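Local structure of cytochrome c, class II (Shewanella frigidimarina, 4ULV) at residues P5-A8 and I9-R12; G120-D123 and V124-D128; Q76-A79 and D80-K84; A14-G17 and L18-Y21. The protein carries a covalently attached heme c and probably takes part in electron transfer or the binding of diatomic gases. One frame throughout, in Å; residues are numbered along the deposited sequence.

Contact 1: residues P5-A8 and I9-R12; sequences PADA and IEYR. With HEC (heme c), chain C.
R12, which packs its chain against the carbonyl of A8, holds a heme propionate: its NE donates to HEC O2D at 2.8 Å, nearly straight (167°), and NH2 adds a weak bond of 3.3 Å to the same O2D. This is the first part of helix 5-30 in the cytochrome c' bundle, two turns whose inner side reaches the heme pocket. The carboxylate meets the guanidinium at its edge, with HEC CGD in the guanidinium plane. The other nitrogens are used too, NH1 by G58 O and S63 OG, NH2 by T68 OG1, which is itself hydrogen-bonded to the heme; F59 adds a cation-pi contact. Held on so many sides, the guanidinium can hardly turn. A methionine in its place would probably leave the propionate charge without its mate and the acceptors G58 O and S63 OG without their donor. I9 covers one guanidinium face, its CG1 3.6 Å above the plane and displaced toward the rim. Behind this, the helix is built by regular i to i+4 bonds, such as E10 N to A6 O (2.9 Å) and R12 N to A8 O (3.1 Å). Y11 leads away to the dimer interface, where its OH bonds to N22 of the second subunit. On the outer side, D7 OD2 turns back to E4 N, and D7 OD1 stands 4.3 Å from E10 OE1, a like-charged pair. With its CG beside the backbone N (chi1 -73°), E10 lays CG 3.3 Å from A6 O.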
# COMPACT_ATOMS: atom_id res chain seq x y z
N PRO A 5 -14.99 -5.56 -12.60
CA PRO A 5 -14.47 -6.51 -11.60
C PRO A 5 -13.01 -6.82 -11.73
O PRO A 5 -12.34 -7.15 -10.73
CB PRO A 5 -15.27 -7.79 -11.85
CG PRO A 5 -16.44 -7.39 -12.66
CD PRO A 5 -16.14 -6.09 -13.35
N ALA A 6 -12.48 -6.79 -12.96
CA ALA A 6 -11.04 -6.96 -13.12
C ALA A 6 -10.23 -5.96 -12.30
O ALA A 6 -9.12 -6.26 -11.84
CB ALA A 6 -10.67 -6.85 -14.57
N ASP A 7 -10.81 -4.77 -12.12
CA ASP A 7 -10.15 -3.74 -11.34
C ASP A 7 -10.02 -4.15 -9.86
O ASP A 7 -9.04 -3.82 -9.24
CB ASP A 7 -10.84 -2.38 -11.51
CG ASP A 7 -10.81 -1.86 -12.95
OD1 ASP A 7 -9.84 -2.06 -13.69
OD2 ASP A 7 -11.77 -1.22 -13.37
N ALA A 8 -11.08 -4.76 -9.35
CA ALA A 8 -11.10 -5.18 -7.94
C ALA A 8 -10.04 -6.23 -7.74
O ALA A 8 -9.35 -6.29 -6.70
CB ALA A 8 -12.46 -5.74 -7.62
N ILE A 9 -9.92 -7.14 -8.68
CA ILE A 9 -8.89 -8.17 -8.58
C ILE A 9 -7.51 -7.60 -8.70
O ILE A 9 -6.62 -7.91 -7.89
CB ILE A 9 -9.09 -9.21 -9.73
CG1 ILE A 9 -10.39 -9.97 -9.52
CG2 ILE A 9 -7.89 -10.12 -9.83
CD1 ILE A 9 -10.93 -10.67 -10.82
N GLU A 10 -7.27 -6.67 -9.62
CA GLU A 10 -5.97 -6.08 -9.73
C GLU A 10 -5.60 -5.28 -8.46
O GLU A 10 -4.45 -5.29 -8.06
CB GLU A 10 -5.91 -5.18 -10.98
CG GLU A 10 -5.86 -6.07 -12.22
CD GLU A 10 -6.19 -5.39 -13.54
OE1 GLU A 10 -6.09 -4.16 -13.59
OE2 GLU A 10 -6.52 -6.09 -14.56
N TYR A 11 -6.59 -4.62 -7.88
CA TYR A 11 -6.39 -3.85 -6.65
C TYR A 11 -5.92 -4.79 -5.52
O TYR A 11 -4.88 -4.50 -4.85
CB TYR A 11 -7.68 -3.14 -6.32
CG TYR A 11 -7.63 -2.22 -5.10
CD1 TYR A 11 -7.25 -0.90 -5.22
CD2 TYR A 11 -7.99 -2.70 -3.85
CE1 TYR A 11 -7.24 -0.06 -4.13
CE2 TYR A 11 -7.95 -1.87 -2.74
CZ TYR A 11 -7.57 -0.56 -2.89
OH TYR A 11 -7.52 0.35 -1.84
N ARG A 12 -6.67 -5.86 -5.27
CA ARG A 12 -6.25 -6.72 -4.12
C ARG A 12 -4.90 -7.40 -4.39
O ARG A 12 -4.09 -7.55 -3.50
CB ARG A 12 -7.35 -7.72 -3.75
CG ARG A 12 -7.57 -8.86 -4.73
CD ARG A 12 -9.02 -9.24 -4.76
NE ARG A 12 -9.25 -10.47 -5.54
CZ ARG A 12 -10.46 -10.87 -5.93
NH1 ARG A 12 -11.53 -10.11 -5.73
NH2 ARG A 12 -10.62 -12.04 -6.54
FE HEC C . -2.48 -13.39 0.61
CHA HEC C . -2.85 -13.43 -2.80
CHB HEC C . 0.80 -12.71 0.22
CHC HEC C . -2.25 -12.72 3.93
CHD HEC C . -5.80 -13.97 0.96
NA HEC C . -1.25 -13.09 -1.05
C1A HEC C . -1.55 -13.17 -2.36
C2A HEC C . -0.42 -12.95 -3.17
C3A HEC C . 0.61 -12.75 -2.31
C4A HEC C . 0.07 -12.83 -0.99
CMA HEC C . 2.04 -12.52 -2.66
CAA HEC C . -0.39 -12.97 -4.70
CBA HEC C . -0.70 -11.57 -5.25
CGA HEC C . -0.60 -11.49 -6.77
O1A HEC C . -1.50 -11.98 -7.44
O2A HEC C . 0.37 -10.89 -7.26
NB HEC C . -1.00 -12.70 1.88
C1B HEC C . 0.33 -12.59 1.58
C2B HEC C . 1.15 -12.43 2.70
C3B HEC C . 0.25 -12.43 3.72
C4B HEC C . -1.04 -12.60 3.23
CMB HEC C . 2.63 -12.38 2.74
CAB HEC C . 0.50 -12.30 5.22
CBB HEC C . 1.59 -11.32 5.61
NC HEC C . -3.82 -13.28 2.22
C1C HEC C . -3.53 -13.06 3.56
C2C HEC C . -4.69 -13.21 4.35
C3C HEC C . -5.73 -13.55 3.50
C4C HEC C . -5.12 -13.59 2.19
CMC HEC C . -4.70 -13.03 5.87
CAC HEC C . -7.16 -13.88 3.79
CBC HEC C . -7.83 -13.31 5.00
ND HEC C . -4.08 -13.62 -0.70
C1D HEC C . -5.32 -13.97 -0.39
C2D HEC C . -6.11 -14.32 -1.53
C3D HEC C . -5.29 -14.06 -2.59
C4D HEC C . -4.03 -13.70 -2.06
CMD HEC C . -7.52 -14.74 -1.56
CAD HEC C . -5.66 -14.15 -4.04
CBD HEC C . -5.95 -12.78 -4.66
CGD HEC C . -6.34 -12.86 -6.15
O1D HEC C . -5.64 -13.65 -6.88
O2D HEC C . -7.33 -12.20 -6.49

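Contact 2: residues G120-D123 and V124-D128; sequences GCHD and VYKKD. With HEC (heme c), chain C.
One face of the H122 imidazole is covered by K126, whose CD stands 4.0 Å from the ring centroid and 14° off the normal, a CH-pi contact; HEC CHB lies in plane at the ring edge. The two side chains run alongside each other, pointing the same way. The Y125 ring carries V124 CG1 over the centre of one face and meets C121 at its edge, a sulfur-aromatic contact with SG 3.9 Å from CD2. C121 and H122, with C118, make the CXXCH heme attachment motif near the end of helix 104-125. C121 SG is covalently bonded to HEC CAC. H122 NE2 binds the heme iron, HEC FE, at 2.2 Å. K126, extended as far as CE (chi1 -168°), lies along the porphyrin and brings CE to 3.5 Å from HEC CHA, so imidazole and macrocycle share one aliphatic cover. Y125 N donates to C121 O (2.8 Å) and K126 N to H122 O (3.1 Å), after which K126 leaves the helix. Y125 OH goes to D80 and D123 OD2 makes a salt bridge with K119. A water lies 3.0 Å from D123 O and 3.1 Å from D128 OD1, linking the last turn of the helix to the C-terminal residue.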
# COMPACT_ATOMS: atom_id res chain seq x y z
N GLY A 120 -2.84 -19.56 6.91
CA GLY A 120 -4.16 -20.01 7.30
C GLY A 120 -5.24 -19.56 6.34
O GLY A 120 -6.21 -20.26 6.13
N CYS A 121 -5.13 -18.31 5.85
CA CYS A 121 -6.02 -17.87 4.86
C CYS A 121 -5.83 -18.48 3.51
O CYS A 121 -6.81 -18.95 2.88
CB CYS A 121 -6.03 -16.34 4.80
SG CYS A 121 -7.39 -15.77 3.72
N HIS A 122 -4.59 -18.53 3.06
CA HIS A 122 -4.33 -19.14 1.76
C HIS A 122 -4.78 -20.61 1.70
O HIS A 122 -5.33 -21.05 0.67
CB HIS A 122 -2.88 -19.05 1.42
CG HIS A 122 -2.36 -17.65 1.25
ND1 HIS A 122 -1.03 -17.38 1.08
CD2 HIS A 122 -3.01 -16.46 1.13
CE1 HIS A 122 -0.88 -16.07 0.87
NE2 HIS A 122 -2.07 -15.51 0.88
N ASP A 123 -4.60 -21.31 2.81
CA ASP A 123 -4.95 -22.75 2.80
C ASP A 123 -6.40 -22.95 2.49
O ASP A 123 -6.77 -23.90 1.79
CB ASP A 123 -4.63 -23.34 4.19
CG ASP A 123 -3.17 -23.67 4.35
OD1 ASP A 123 -2.41 -23.63 3.38
OD2 ASP A 123 -2.81 -23.94 5.53
N VAL A 124 -7.26 -22.03 2.96
CA VAL A 124 -8.72 -22.17 2.81
C VAL A 124 -9.25 -21.47 1.54
O VAL A 124 -10.19 -21.99 0.93
CB VAL A 124 -9.46 -21.73 4.10
CG1 VAL A 124 -10.94 -21.90 3.97
CG2 VAL A 124 -8.93 -22.48 5.27
N TYR A 125 -8.69 -20.28 1.21
CA TYR A 125 -9.34 -19.36 0.28
C TYR A 125 -8.56 -19.03 -0.96
O TYR A 125 -9.09 -18.26 -1.80
CB TYR A 125 -9.69 -18.10 1.06
CG TYR A 125 -10.73 -18.33 2.10
CD1 TYR A 125 -12.00 -18.73 1.79
CD2 TYR A 125 -10.44 -18.13 3.46
CE1 TYR A 125 -12.95 -18.95 2.75
CE2 TYR A 125 -11.39 -18.36 4.42
CZ TYR A 125 -12.64 -18.81 4.10
OH TYR A 125 -13.61 -19.06 5.02
N LYS A 126 -7.39 -19.59 -1.18
CA LYS A 126 -6.55 -19.28 -2.34
C LYS A 126 -6.23 -20.56 -3.03
O LYS A 126 -5.96 -21.59 -2.44
CB LYS A 126 -5.25 -18.55 -1.96
CG LYS A 126 -4.46 -17.94 -3.09
CD LYS A 126 -3.20 -17.26 -2.62
CE LYS A 126 -2.26 -16.72 -3.67
NZ LYS A 126 -1.57 -17.82 -4.42
N LYS A 127 -6.23 -20.52 -4.36
CA LYS A 127 -5.83 -21.70 -5.18
C LYS A 127 -4.42 -22.10 -4.84
O LYS A 127 -3.58 -21.27 -4.50
CB LYS A 127 -5.93 -21.39 -6.69
CG LYS A 127 -7.33 -21.06 -7.12
CD LYS A 127 -7.43 -20.68 -8.60
CE LYS A 127 -8.80 -20.10 -8.91
NZ LYS A 127 -8.96 -19.47 -10.25
N ASP A 128 -4.15 -23.40 -4.90
CA ASP A 128 -2.78 -23.89 -4.83
C ASP A 128 -1.92 -23.48 -6.02
O ASP A 128 -0.70 -23.41 -5.84
CB ASP A 128 -2.76 -25.42 -4.79
CG ASP A 128 -3.29 -26.00 -3.51
OD1 ASP A 128 -3.61 -25.26 -2.54
OD2 ASP A 128 -3.36 -27.25 -3.51
OXT ASP A 128 -2.40 -23.25 -7.14
FE HEC C . -2.48 -13.39 0.61
CHA HEC C . -2.85 -13.43 -2.80
CHB HEC C . 0.80 -12.71 0.22
CHC HEC C . -2.25 -12.72 3.93
CHD HEC C . -5.80 -13.97 0.96
NA HEC C . -1.25 -13.09 -1.05
C1A HEC C . -1.55 -13.17 -2.36
C2A HEC C . -0.42 -12.95 -3.17
C3A HEC C . 0.61 -12.75 -2.31
C4A HEC C . 0.07 -12.83 -0.99
CMA HEC C . 2.04 -12.52 -2.66
CAA HEC C . -0.39 -12.97 -4.70
CBA HEC C . -0.70 -11.57 -5.25
CGA HEC C . -0.60 -11.49 -6.77
O1A HEC C . -1.50 -11.98 -7.44
O2A HEC C . 0.37 -10.89 -7.26
NB HEC C . -1.00 -12.70 1.88
C1B HEC C . 0.33 -12.59 1.58
C2B HEC C . 1.15 -12.43 2.70
C3B HEC C . 0.25 -12.43 3.72
C4B HEC C . -1.04 -12.60 3.23
CMB HEC C . 2.63 -12.38 2.74
CAB HEC C . 0.50 -12.30 5.22
CBB HEC C . 1.59 -11.32 5.61
NC HEC C . -3.82 -13.28 2.22
C1C HEC C . -3.53 -13.06 3.56
C2C HEC C . -4.69 -13.21 4.35
C3C HEC C . -5.73 -13.55 3.50
C4C HEC C . -5.12 -13.59 2.19
CMC HEC C . -4.70 -13.03 5.87
CAC HEC C . -7.16 -13.88 3.79
CBC HEC C . -7.83 -13.31 5.00
ND HEC C . -4.08 -13.62 -0.70
C1D HEC C . -5.32 -13.97 -0.39
C2D HEC C . -6.11 -14.32 -1.53
C3D HEC C . -5.29 -14.06 -2.59
C4D HEC C . -4.03 -13.70 -2.06
CMD HEC C . -7.52 -14.74 -1.56
CAD HEC C . -5.66 -14.15 -4.04
CBD HEC C . -5.95 -12.78 -4.66
CGD HEC C . -6.34 -12.86 -6.15
O1D HEC C . -5.64 -13.65 -6.88
O2D HEC C . -7.33 -12.20 -6.49
O HOH W 1 -4.60 -25.38 0.38

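Contact 3: residues Q76-A79 and D80-K84; sequences QDKA and DFDSK. With HEC (heme c), chain C.
K78 NZ is gripped by several groups: a water 2.8 Å away that accepts from it, a glycerol probably left from crystallisation, and, weakly, F59 O. The same water donates to D82 OD2 at 2.7 Å, so the lysine and the aspartate one turn later are joined through it; NZ itself stays 4.1 Å from D82 OD1, beyond salt-bridge range, and OD1 is taken by H56 NE2. The bend of the lysine chain at chi2 (83°) turns it alongside F81 and across D82 and brings CE close to both, 3.6 Å from D82 OD1 and 3.7 Å from F81 CD2. In the backbone, D82 N donates to K78 O (2.8 Å) and F81 N to D77 O, the latter very straight at 171°. F81 runs beside the lysine, pointing the same way, and continues inward: HEC CBC lies over one ring face toward the rim, and CE1 comes within 3.8 Å of HEC CAC, the thioether carbon bonded to C121. D82 OD1 lies in plane at the edge of that ring. Y125 meets F81 edge to face, while K84 CB adds a further contact to HEC CBC. The first turns of helix 78-98 thus pair a water-bridged polar outside with an aromatic inside that lines the thioether edge of the heme pocket in a cytochrome c' helical bundle.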
# COMPACT_ATOMS: atom_id res chain seq x y z
N GLN A 76 -18.91 -17.90 -0.06
CA GLN A 76 -19.80 -18.77 0.69
C GLN A 76 -19.65 -18.58 2.18
O GLN A 76 -20.67 -18.65 2.91
CB GLN A 76 -19.57 -20.23 0.37
CG GLN A 76 -20.48 -21.07 1.24
CD GLN A 76 -20.82 -22.36 0.63
OE1 GLN A 76 -19.94 -23.22 0.45
NE2 GLN A 76 -22.11 -22.56 0.37
N ASP A 77 -18.41 -18.36 2.62
CA ASP A 77 -18.03 -18.27 4.00
C ASP A 77 -17.42 -16.87 4.29
O ASP A 77 -16.30 -16.80 4.85
CB ASP A 77 -17.04 -19.39 4.25
CG ASP A 77 -17.72 -20.78 4.19
OD1 ASP A 77 -18.96 -20.84 4.17
OD2 ASP A 77 -17.02 -21.78 4.24
N LYS A 78 -18.08 -15.79 3.85
CA LYS A 78 -17.44 -14.48 3.93
C LYS A 78 -17.25 -14.06 5.38
O LYS A 78 -16.31 -13.35 5.65
CB LYS A 78 -18.20 -13.43 3.11
CG LYS A 78 -17.43 -12.13 2.90
CD LYS A 78 -16.46 -12.24 1.75
CE LYS A 78 -15.57 -11.05 1.48
NZ LYS A 78 -16.33 -9.82 1.14
N ALA A 79 -18.11 -14.50 6.30
CA ALA A 79 -17.88 -14.23 7.72
C ALA A 79 -16.53 -14.74 8.18
O ALA A 79 -15.76 -14.05 8.86
CB ALA A 79 -19.01 -14.75 8.55
N ASP A 80 -16.24 -16.00 7.82
CA ASP A 80 -14.97 -16.56 8.22
C ASP A 80 -13.80 -15.83 7.56
O ASP A 80 -12.80 -15.55 8.19
CB ASP A 80 -14.87 -18.07 7.96
CG ASP A 80 -13.55 -18.67 8.43
OD1 ASP A 80 -13.28 -18.68 9.67
OD2 ASP A 80 -12.80 -19.06 7.53
N PHE A 81 -13.94 -15.54 6.25
CA PHE A 81 -12.95 -14.78 5.55
C PHE A 81 -12.63 -13.43 6.25
O PHE A 81 -11.47 -13.03 6.38
CB PHE A 81 -13.37 -14.55 4.08
CG PHE A 81 -12.35 -13.84 3.25
CD1 PHE A 81 -11.32 -14.53 2.67
CD2 PHE A 81 -12.45 -12.46 2.99
CE1 PHE A 81 -10.39 -13.93 1.87
CE2 PHE A 81 -11.53 -11.84 2.16
CZ PHE A 81 -10.51 -12.56 1.57
N ASP A 82 -13.72 -12.72 6.56
CA ASP A 82 -13.61 -11.40 7.19
C ASP A 82 -13.01 -11.51 8.62
O ASP A 82 -12.24 -10.65 9.00
CB ASP A 82 -14.97 -10.71 7.25
CG ASP A 82 -15.49 -10.31 5.89
OD1 ASP A 82 -14.72 -10.35 4.88
OD2 ASP A 82 -16.69 -9.91 5.83
N SER A 83 -13.32 -12.60 9.35
CA SER A 83 -12.70 -12.83 10.66
C SER A 83 -11.19 -13.02 10.49
O SER A 83 -10.41 -12.40 11.16
CB SER A 83 -13.36 -14.04 11.27
OG SER A 83 -12.71 -14.41 12.50
N LYS A 84 -10.80 -13.87 9.51
CA LYS A 84 -9.35 -14.05 9.22
C LYS A 84 -8.69 -12.72 8.81
O LYS A 84 -7.57 -12.39 9.19
CB LYS A 84 -9.11 -15.11 8.12
CG LYS A 84 -9.36 -16.50 8.57
CD LYS A 84 -8.93 -17.52 7.48
CE LYS A 84 -9.29 -18.97 7.73
NZ LYS A 84 -8.99 -19.41 9.10
FE HEC C . -2.48 -13.39 0.61
CHA HEC C . -2.85 -13.43 -2.80
CHB HEC C . 0.80 -12.71 0.22
CHC HEC C . -2.25 -12.72 3.93
CHD HEC C . -5.80 -13.97 0.96
NA HEC C . -1.25 -13.09 -1.05
C1A HEC C . -1.55 -13.17 -2.36
C2A HEC C . -0.42 -12.95 -3.17
C3A HEC C . 0.61 -12.75 -2.31
C4A HEC C . 0.07 -12.83 -0.99
CMA HEC C . 2.04 -12.52 -2.66
CAA HEC C . -0.39 -12.97 -4.70
CBA HEC C . -0.70 -11.57 -5.25
CGA HEC C . -0.60 -11.49 -6.77
O1A HEC C . -1.50 -11.98 -7.44
O2A HEC C . 0.37 -10.89 -7.26
NB HEC C . -1.00 -12.70 1.88
C1B HEC C . 0.33 -12.59 1.58
C2B HEC C . 1.15 -12.43 2.70
C3B HEC C . 0.25 -12.43 3.72
C4B HEC C . -1.04 -12.60 3.23
CMB HEC C . 2.63 -12.38 2.74
CAB HEC C . 0.50 -12.30 5.22
CBB HEC C . 1.59 -11.32 5.61
NC HEC C . -3.82 -13.28 2.22
C1C HEC C . -3.53 -13.06 3.56
C2C HEC C . -4.69 -13.21 4.35
C3C HEC C . -5.73 -13.55 3.50
C4C HEC C . -5.12 -13.59 2.19
CMC HEC C . -4.70 -13.03 5.87
CAC HEC C . -7.16 -13.88 3.79
CBC HEC C . -7.83 -13.31 5.00
ND HEC C . -4.08 -13.62 -0.70
C1D HEC C . -5.32 -13.97 -0.39
C2D HEC C . -6.11 -14.32 -1.53
C3D HEC C . -5.29 -14.06 -2.59
C4D HEC C . -4.03 -13.70 -2.06
CMD HEC C . -7.52 -14.74 -1.56
CAD HEC C . -5.66 -14.15 -4.04
CBD HEC C . -5.95 -12.78 -4.66
CGD HEC C . -6.34 -12.86 -6.15
O1D HEC C . -5.64 -13.65 -6.88
O2D HEC C . -7.33 -12.20 -6.49
O HOH W 2 -17.41 -8.76 3.49

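Contact 4: residues A14-G17 and L18-Y21; sequences AAFG and LIAY. With HEC (heme c), chain C.
F16 has CG beside its backbone N (chi1 -74°), and a chi2 of -60° lays its ring flat against the porphyrin, while I19, its CG1 beside the backbone N and anti to the carbonyl carbon (chi1 -72°), brings CD1 to within 4.0 Å of F16 CD1. HEC ND sits over the centre of the F16 ring face, 3.3 Å above its plane. The fit is close: CE1 is 3.2 Å from HEC NC, and CD1 is 3.3 Å from the iron without binding it. From the next turn, I19 CG2 touches HEC CBB at 3.8 Å and A20 CB touches HEC CMA at 3.6 Å, so three side chains cover this side of the heme. An alanine in place of F16 would probably uncover the iron on this face and leave I19 CD1 without its aromatic neighbour. A20 N to F16 O, at 2.8 Å, is one of the four helix bonds that fix the spacing. Away from the heme the helix also reaches the second subunit: L18 packs on Y11 there, and Y21 OH bonds to its E57. An apolar side chain pressed over the iron, across the heme from the histidine ligand, is characteristic of the distal pocket of cytochromes c', where it probably restricts which ligands reach the metal.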
# COMPACT_ATOMS: atom_id res chain seq x y z
N ALA A 14 -2.37 -6.25 -6.21
CA ALA A 14 -1.34 -5.22 -6.08
C ALA A 14 -1.00 -5.04 -4.58
O ALA A 14 0.17 -5.02 -4.22
CB ALA A 14 -1.80 -3.89 -6.63
N ALA A 15 -2.05 -5.02 -3.77
CA ALA A 15 -1.81 -4.85 -2.30
C ALA A 15 -1.06 -6.02 -1.68
O ALA A 15 -0.10 -5.84 -0.93
CB ALA A 15 -3.19 -4.63 -1.61
N PHE A 16 -1.49 -7.22 -2.06
CA PHE A 16 -0.79 -8.41 -1.57
C PHE A 16 0.65 -8.48 -2.01
O PHE A 16 1.52 -8.90 -1.24
CB PHE A 16 -1.53 -9.70 -1.91
CG PHE A 16 -2.78 -9.95 -1.09
CD1 PHE A 16 -2.73 -10.07 0.30
CD2 PHE A 16 -3.98 -10.13 -1.74
CE1 PHE A 16 -3.90 -10.34 0.98
CE2 PHE A 16 -5.12 -10.39 -1.07
CZ PHE A 16 -5.10 -10.46 0.30
N GLY A 17 0.94 -8.07 -3.24
CA GLY A 17 2.30 -8.02 -3.63
C GLY A 17 3.18 -7.12 -2.78
O GLY A 17 4.34 -7.40 -2.50
N LEU A 18 2.63 -5.96 -2.50
CA LEU A 18 3.34 -4.99 -1.63
C LEU A 18 3.55 -5.54 -0.19
O LEU A 18 4.63 -5.36 0.37
CB LEU A 18 2.69 -3.64 -1.62
CG LEU A 18 2.58 -2.92 -2.96
CD1 LEU A 18 1.77 -1.68 -2.68
CD2 LEU A 18 3.91 -2.59 -3.54
N ILE A 19 2.51 -6.19 0.27
CA ILE A 19 2.60 -6.84 1.62
C ILE A 19 3.75 -7.84 1.56
O ILE A 19 4.61 -7.91 2.48
CB ILE A 19 1.29 -7.50 1.98
CG1 ILE A 19 0.24 -6.46 2.31
CG2 ILE A 19 1.44 -8.51 3.11
CD1 ILE A 19 -1.15 -6.99 2.40
N ALA A 20 3.75 -8.68 0.51
CA ALA A 20 4.76 -9.79 0.41
C ALA A 20 6.17 -9.22 0.34
O ALA A 20 7.11 -9.75 0.94
CB ALA A 20 4.49 -10.69 -0.76
N TYR A 21 6.37 -8.14 -0.39
CA TYR A 21 7.70 -7.56 -0.49
C TYR A 21 8.21 -7.09 0.88
O TYR A 21 9.35 -7.36 1.23
CB TYR A 21 7.72 -6.38 -1.48
CG TYR A 21 9.02 -5.65 -1.57
CD1 TYR A 21 10.05 -6.09 -2.40
CD2 TYR A 21 9.27 -4.54 -0.72
CE1 TYR A 21 11.26 -5.43 -2.46
CE2 TYR A 21 10.50 -3.87 -0.77
CZ TYR A 21 11.50 -4.35 -1.61
OH TYR A 21 12.69 -3.73 -1.70
FE HEC C . -2.48 -13.39 0.61
CHA HEC C . -2.85 -13.43 -2.80
CHB HEC C . 0.80 -12.71 0.22
CHC HEC C . -2.25 -12.72 3.93
CHD HEC C . -5.80 -13.97 0.96
NA HEC C . -1.25 -13.09 -1.05
C1A HEC C . -1.55 -13.17 -2.36
C2A HEC C . -0.42 -12.95 -3.17
C3A HEC C . 0.61 -12.75 -2.31
C4A HEC C . 0.07 -12.83 -0.99
CMA HEC C . 2.04 -12.52 -2.66
CAA HEC C . -0.39 -12.97 -4.70
CBA HEC C . -0.70 -11.57 -5.25
CGA HEC C . -0.60 -11.49 -6.77
O1A HEC C . -1.50 -11.98 -7.44
O2A HEC C . 0.37 -10.89 -7.26
NB HEC C . -1.00 -12.70 1.88
C1B HEC C . 0.33 -12.59 1.58
C2B HEC C . 1.15 -12.43 2.70
C3B HEC C . 0.25 -12.43 3.72
C4B HEC C . -1.04 -12.60 3.23
CMB HEC C . 2.63 -12.38 2.74
CAB HEC C . 0.50 -12.30 5.22
CBB HEC C . 1.59 -11.32 5.61
NC HEC C . -3.82 -13.28 2.22
C1C HEC C . -3.53 -13.06 3.56
C2C HEC C . -4.69 -13.21 4.35
C3C HEC C . -5.73 -13.55 3.50
C4C HEC C . -5.12 -13.59 2.19
CMC HEC C . -4.70 -13.03 5.87
CAC HEC C . -7.16 -13.88 3.79
CBC HEC C . -7.83 -13.31 5.00
ND HEC C . -4.08 -13.62 -0.70
C1D HEC C . -5.32 -13.97 -0.39
C2D HEC C . -6.11 -14.32 -1.53
C3D HEC C . -5.29 -14.06 -2.59
C4D HEC C . -4.03 -13.70 -2.06
CMD HEC C . -7.52 -14.74 -1.56
CAD HEC C . -5.66 -14.15 -4.04
CBD HEC C . -5.95 -12.78 -4.66
CGD HEC C . -6.34 -12.86 -6.15
O1D HEC C . -5.64 -13.65 -6.88
O2D HEC C . -7.33 -12.20 -6.49

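All four contacts touch the same heme. Contacts 2 and 4 lie on its two faces, the ligand histidine on one and F16 on the other, with centres 16 Å apart and nearest atoms about 5 Å apart. Contact 1 shares helix 5-30 with contact 4, its centre 14 Å away, and takes a propionate rather than a face. Contact 3 meets the thioether edge and joins contact 2 directly, their centres 12 Å apart, through a probable hydrogen bond of 2.6 Å between Y125 OH and D80 OD2. Contacts 3 and 4 stand farthest apart, 21 Å between centres. Helix 5-30 also brings contacts 1 and 4 to the second subunit.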